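Side-chain contacts in walker-type atpase (Pyrococcus abyssi, PDB 2QEN), which probably binds ATP through a P-loop of the Walker type and holds ADP with magnesium in the crystal, its cellular role being unknown: residues F245-E248 and Y249-G253; A258-R261 and T262-A266. The protein carries 1 engineered substitution. All coordinates share one frame; numbering follows the deposited sequence.

Contact 1: residues F245-E248 and Y249-G253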
loop_
_atom_site.group_PDB
_atom_site.type_symbol
_atom_site.label_atom_id
_atom_site.label_comp_id
_atom_site.label_asym_id
_atom_site.label_seq_id
_atom_site.Cartn_x
_atom_site.Cartn_y
_atom_site.Cartn_z
ATOM N N PHE A 245 11.770 -4.259 -14.769
ATOM C CA PHE A 245 12.050 -4.695 -16.143
ATOM C C PHE A 245 12.763 -3.606 -16.969
ATOM O O PHE A 245 13.759 -3.885 -17.632
ATOM C CB PHE A 245 10.767 -5.149 -16.846
ATOM C CG PHE A 245 10.977 -5.496 -18.299
ATOM C CD1 PHE A 245 11.560 -6.726 -18.655
ATOM C CD2 PHE A 245 10.626 -4.583 -19.307
ATOM C CE1 PHE A 245 11.798 -7.033 -19.990
ATOM C CE2 PHE A 245 10.880 -4.876 -20.642
ATOM C CZ PHE A 245 11.443 -6.100 -20.995
ATOM N N GLY A 246 12.249 -2.374 -16.919
ATOM C CA GLY A 246 12.831 -1.255 -17.654
ATOM C C GLY A 246 14.291 -1.031 -17.278
ATOM O O GLY A 246 15.140 -0.957 -18.138
ATOM N N VAL A 247 14.564 -0.944 -15.979
ATOM C CA VAL A 247 15.930 -0.939 -15.433
ATOM C C VAL A 247 16.798 -2.106 -15.939
ATOM O O VAL A 247 17.899 -1.884 -16.438
ATOM C CB VAL A 247 15.897 -0.902 -13.863
ATOM C CG1 VAL A 247 17.306 -1.069 -13.245
ATOM C CG2 VAL A 247 15.253 0.425 -13.373
ATOM N N GLU A 248 16.316 -3.342 -15.806
ATOM C CA GLU A 248 17.093 -4.529 -16.234
ATOM C C GLU A 248 17.372 -4.543 -17.733
ATOM O O GLU A 248 18.432 -4.972 -18.160
ATOM C CB GLU A 248 16.408 -5.835 -15.798
ATOM C CG GLU A 248 16.443 -6.107 -14.286
ATOM C CD GLU A 248 17.859 -6.035 -13.709
ATOM O OE1 GLU A 248 18.819 -6.336 -14.447
ATOM O OE2 GLU A 248 18.023 -5.663 -12.519
ATOM N N TYR A 249 16.432 -4.029 -18.524
ATOM C CA TYR A 249 16.630 -3.927 -19.960
ATOM C C TYR A 249 17.712 -2.923 -20.320
ATOM O O TYR A 249 18.530 -3.209 -21.184
ATOM C CB TYR A 249 15.309 -3.627 -20.707
ATOM C CG TYR A 249 15.355 -3.995 -22.187
ATOM C CD1 TYR A 249 16.064 -3.207 -23.106
ATOM C CD2 TYR A 249 14.680 -5.108 -22.670
ATOM C CE1 TYR A 249 16.116 -3.540 -24.474
ATOM C CE2 TYR A 249 14.713 -5.441 -24.029
ATOM C CZ TYR A 249 15.435 -4.648 -24.923
ATOM O OH TYR A 249 15.481 -4.981 -26.260
ATOM N N LEU A 250 17.725 -1.766 -19.645
ATOM C CA LEU A 250 18.755 -0.736 -19.849
ATOM C C LEU A 250 20.156 -1.243 -19.474
ATOM O O LEU A 250 21.154 -0.876 -20.092
ATOM C CB LEU A 250 18.437 0.514 -19.004
ATOM C CG LEU A 250 17.227 1.382 -19.383
ATOM C CD1 LEU A 250 17.301 2.740 -18.682
ATOM C CD2 LEU A 250 17.122 1.579 -20.876
ATOM N N ARG A 251 20.210 -2.084 -18.450
ATOM C CA ARG A 251 21.453 -2.649 -17.978
ATOM C C ARG A 251 21.947 -3.848 -18.819
ATOM O O ARG A 251 23.137 -4.096 -18.885
ATOM C CB ARG A 251 21.279 -3.032 -16.507
ATOM C CG ARG A 251 21.216 -1.800 -15.613
ATOM C CD ARG A 251 20.854 -2.135 -14.189
ATOM N NE ARG A 251 21.045 -0.947 -13.367
ATOM C CZ ARG A 251 20.970 -0.916 -12.042
ATOM N NH1 ARG A 251 20.693 -2.008 -11.360
ATOM N NH2 ARG A 251 21.186 0.224 -11.406
ATOM N N ASN A 252 21.017 -4.570 -19.451
ATOM C CA ASN A 252 21.324 -5.846 -20.094
ATOM C C ASN A 252 21.131 -5.894 -21.606
ATOM O O ASN A 252 21.742 -6.731 -22.264
ATOM C CB ASN A 252 20.515 -6.963 -19.429
ATOM C CG ASN A 252 20.987 -7.240 -18.030
ATOM O OD1 ASN A 252 21.974 -7.942 -17.844
ATOM N ND2 ASN A 252 20.314 -6.646 -17.029
ATOM N N GLY A 253 20.253 -5.032 -22.136
ATOM C CA GLY A 253 20.136 -4.818 -23.593
ATOM C C GLY A 253 19.438 -5.923 -24.365
ATOM O O GLY A 253 19.503 -5.966 -25.598
#
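Successive i to i+4 bonds join Phe245-Glu248 to Tyr249-Gly253, with Tyr249 N on Phe245 O at 2.8 Å and Arg251 N on Val247 O at 3.1 Å, so the pair forms the last turns of an alpha-helix, residues 239-252, which ends as Gly253 takes a positive phi. The bond from Asn252 N to Glu248 O is weak, its N-H...O angle 124°. The side chain of Asn252 supplements it. Its ND2 reaches Glu248 O at 2.8 Å, within the plane of that carbonyl and on a lone pair, while the oxygen lies almost in the amide's own plane, which probably sets the rotation of the amide. Glu248 bends at chi2, and this brings its carboxylate alongside the Asn252 amide, the two planes moderately inclined.

On the flank facing the protein, Phe245 and Tyr249 lie side by side and point the same way. Their rings are inclined at 59° with centroids 5.9 Å apart, an oblique pair that touches through Phe245 CZ and Tyr249 CD2. Tyr249 OH is hydrogen-bonded to Glu227, and its ring makes an edge-to-face contact with Phe216, while Phe245 packs on Leu212 and Ala231; the helix end is thereby joined to helices 205-217 and 225-235.

Arg251, more exposed, extends from CG to NE beside Val247. Because CG1 of Val247 stands anti to the backbone N (chi1 173°), this methyl lies over one face of the guanidinium, offset toward its rim, and comes within 3.7 Å of Arg251 NE.

Contact 2: residues A258-R261 and T262-A266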
loop_
_atom_site.group_PDB
_atom_site.type_symbol
_atom_site.label_atom_id
_atom_site.label_comp_id
_atom_site.label_asym_id
_atom_site.label_seq_id
_atom_site.Cartn_x
_atom_site.Cartn_y
_atom_site.Cartn_z
ATOM N N ALA A 258 16.908 -9.429 -19.598
ATOM C CA ALA A 258 16.146 -8.471 -18.771
ATOM C C ALA A 258 14.967 -9.120 -18.038
ATOM O O ALA A 258 14.713 -8.826 -16.865
ATOM C CB ALA A 258 15.656 -7.317 -19.604
ATOM N N MET A 259 14.225 -9.979 -18.722
ATOM C CA MET A 259 13.092 -10.651 -18.079
ATOM C C MET A 259 13.551 -11.705 -17.063
ATOM O O MET A 259 12.928 -11.869 -16.016
ATOM C CB MET A 259 12.176 -11.293 -19.128
ATOM C CG MET A 259 10.806 -11.751 -18.599
ATOM S SD MET A 259 9.749 -10.394 -17.988
ATOM C CE MET A 259 10.065 -10.505 -16.262
ATOM N N LYS A 260 14.628 -12.422 -17.382
ATOM C CA LYS A 260 15.192 -13.411 -16.475
ATOM C C LYS A 260 15.567 -12.734 -15.149
ATOM O O LYS A 260 15.186 -13.198 -14.087
ATOM C CB LYS A 260 16.417 -14.081 -17.115
ATOM C CG LYS A 260 16.504 -15.585 -16.900
ATOM C CD LYS A 260 17.754 -16.194 -17.526
ATOM C CE LYS A 260 18.934 -16.243 -16.546
ATOM N NZ LYS A 260 19.959 -17.299 -16.906
ATOM N N ARG A 261 16.286 -11.616 -15.236
ATOM C CA ARG A 261 16.676 -10.808 -14.083
ATOM C C ARG A 261 15.486 -10.182 -13.344
ATOM O O ARG A 261 15.498 -10.097 -12.122
ATOM C CB ARG A 261 17.663 -9.709 -14.497
ATOM C CG ARG A 261 18.963 -10.216 -15.106
ATOM C CD ARG A 261 19.863 -10.817 -14.051
ATOM N NE ARG A 261 21.041 -10.004 -13.732
ATOM C CZ ARG A 261 21.060 -8.995 -12.863
ATOM N NH1 ARG A 261 19.957 -8.622 -12.217
ATOM N NH2 ARG A 261 22.190 -8.344 -12.647
ATOM N N THR A 262 14.476 -9.730 -14.078
ATOM C CA THR A 262 13.252 -9.209 -13.459
ATOM C C THR A 262 12.610 -10.287 -12.585
ATOM O O THR A 262 12.259 -10.022 -11.445
ATOM C CB THR A 262 12.254 -8.676 -14.524
ATOM O OG1 THR A 262 12.907 -7.677 -15.305
ATOM C CG2 THR A 262 11.005 -8.060 -13.896
ATOM N N LEU A 263 12.511 -11.503 -13.118
ATOM C CA LEU A 263 11.901 -12.635 -12.420
ATOM C C LEU A 263 12.703 -13.074 -11.203
ATOM O O LEU A 263 12.113 -13.466 -10.210
ATOM C CB LEU A 263 11.644 -13.824 -13.380
ATOM C CG LEU A 263 10.600 -13.526 -14.482
ATOM C CD1 LEU A 263 10.362 -14.691 -15.451
ATOM C CD2 LEU A 263 9.269 -13.025 -13.901
ATOM N N GLU A 264 14.034 -12.998 -11.300
ATOM C CA GLU A 264 14.962 -13.185 -10.175
ATOM C C GLU A 264 14.699 -12.208 -9.029
ATOM O O GLU A 264 14.568 -12.620 -7.881
ATOM C CB GLU A 264 16.415 -12.991 -10.633
ATOM C CG GLU A 264 16.990 -14.103 -11.490
ATOM C CD GLU A 264 18.400 -13.787 -11.995
ATOM O OE1 GLU A 264 18.919 -12.675 -11.684
ATOM O OE2 GLU A 264 18.990 -14.655 -12.688
ATOM N N VAL A 265 14.679 -10.913 -9.349
ATOM C CA VAL A 265 14.349 -9.863 -8.378
ATOM C C VAL A 265 12.960 -10.095 -7.755
ATOM O O VAL A 265 12.824 -10.063 -6.543
ATOM C CB VAL A 265 14.504 -8.430 -8.978
ATOM C CG1 VAL A 265 13.912 -7.354 -8.055
ATOM C CG2 VAL A 265 15.996 -8.115 -9.228
ATOM N N ALA A 266 11.945 -10.341 -8.585
ATOM C CA ALA A 266 10.600 -10.648 -8.088
ATOM C C ALA A 266 10.604 -11.877 -7.174
ATOM O O ALA A 266 10.082 -11.820 -6.057
ATOM C CB ALA A 266 9.641 -10.838 -9.241
HETATM O O HOH W 1 18.410 -10.058 -10.720
#
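Ala258 O is gripped by two donors of Thr262, the hydroxyl OG1 at 2.6 Å and the backbone N at 2.9 Å, which arrive from opposite faces of the carbonyl plane. With chi1 at -57°, OG1 sits beside its own backbone N and is turned back toward the preceding turn, which explains how one residue supplies both bonds. Replacing Thr262 by a valine would probably leave Ala258 O with the backbone N alone from this residue, as a methyl in place of the hydroxyl could donate nothing.

The i to i+4 main-chain ladder continues with Val265 N on Arg261 O. On the exposed flank, the Arg261 and Glu264 side chains attract chiefly through charge. The salt bridge is long, Arg261 NE to Glu264 OE1 4.0 Å, and no N-H points at the oxygen, which lies well out of the guanidinium plane; the nearer approach is from Arg261 CD, at 3.2 Å from Glu264 OE1. A water donates both to this OE1 and to Arg261 O, tying the carboxylate to the main chain.

Met259 supplies the apolar packing. Its chain, bent at chi2 (64°) and chi3, carries CE forward to the following turn, where it lies 3.5 Å from both Leu263 CD2 and Thr262 CG2. Farther out, Leu263 touches Thr346 and Ala266 touches Val343, both on helix 342-348, whereas Thr262 rests on Val244 and Phe245 of helix 239-252. The arrangement is that of an amphipathic alpha-helix in which a buried threonine returns its hydroxyl to the carbonyl four residues earlier.

Overall arrangement
Both contacts are turns of consecutive helices, contact 1 closing helix 239-252 and contact 2 lying early in helix 255-280, and their centres are 10 Å apart. Each is partly buried, and their buried flanks face one another: Phe245 CA is 3.2 Å from Thr262 OG1, and Tyr249 CA is 3.5 Å from Ala258 CB. Buried Glu248 and exposed Arg261 add a weak, long ion pair between the helices. The chemistry follows position. Contact 1 combines an aromatic pair in the interior with an amide at a helix end; contact 2, within a continuing helix, has a threonine inside and charged groups with water outside. Helices 205-217 and 225-235 cover contact 1, helix 342-348 contact 2.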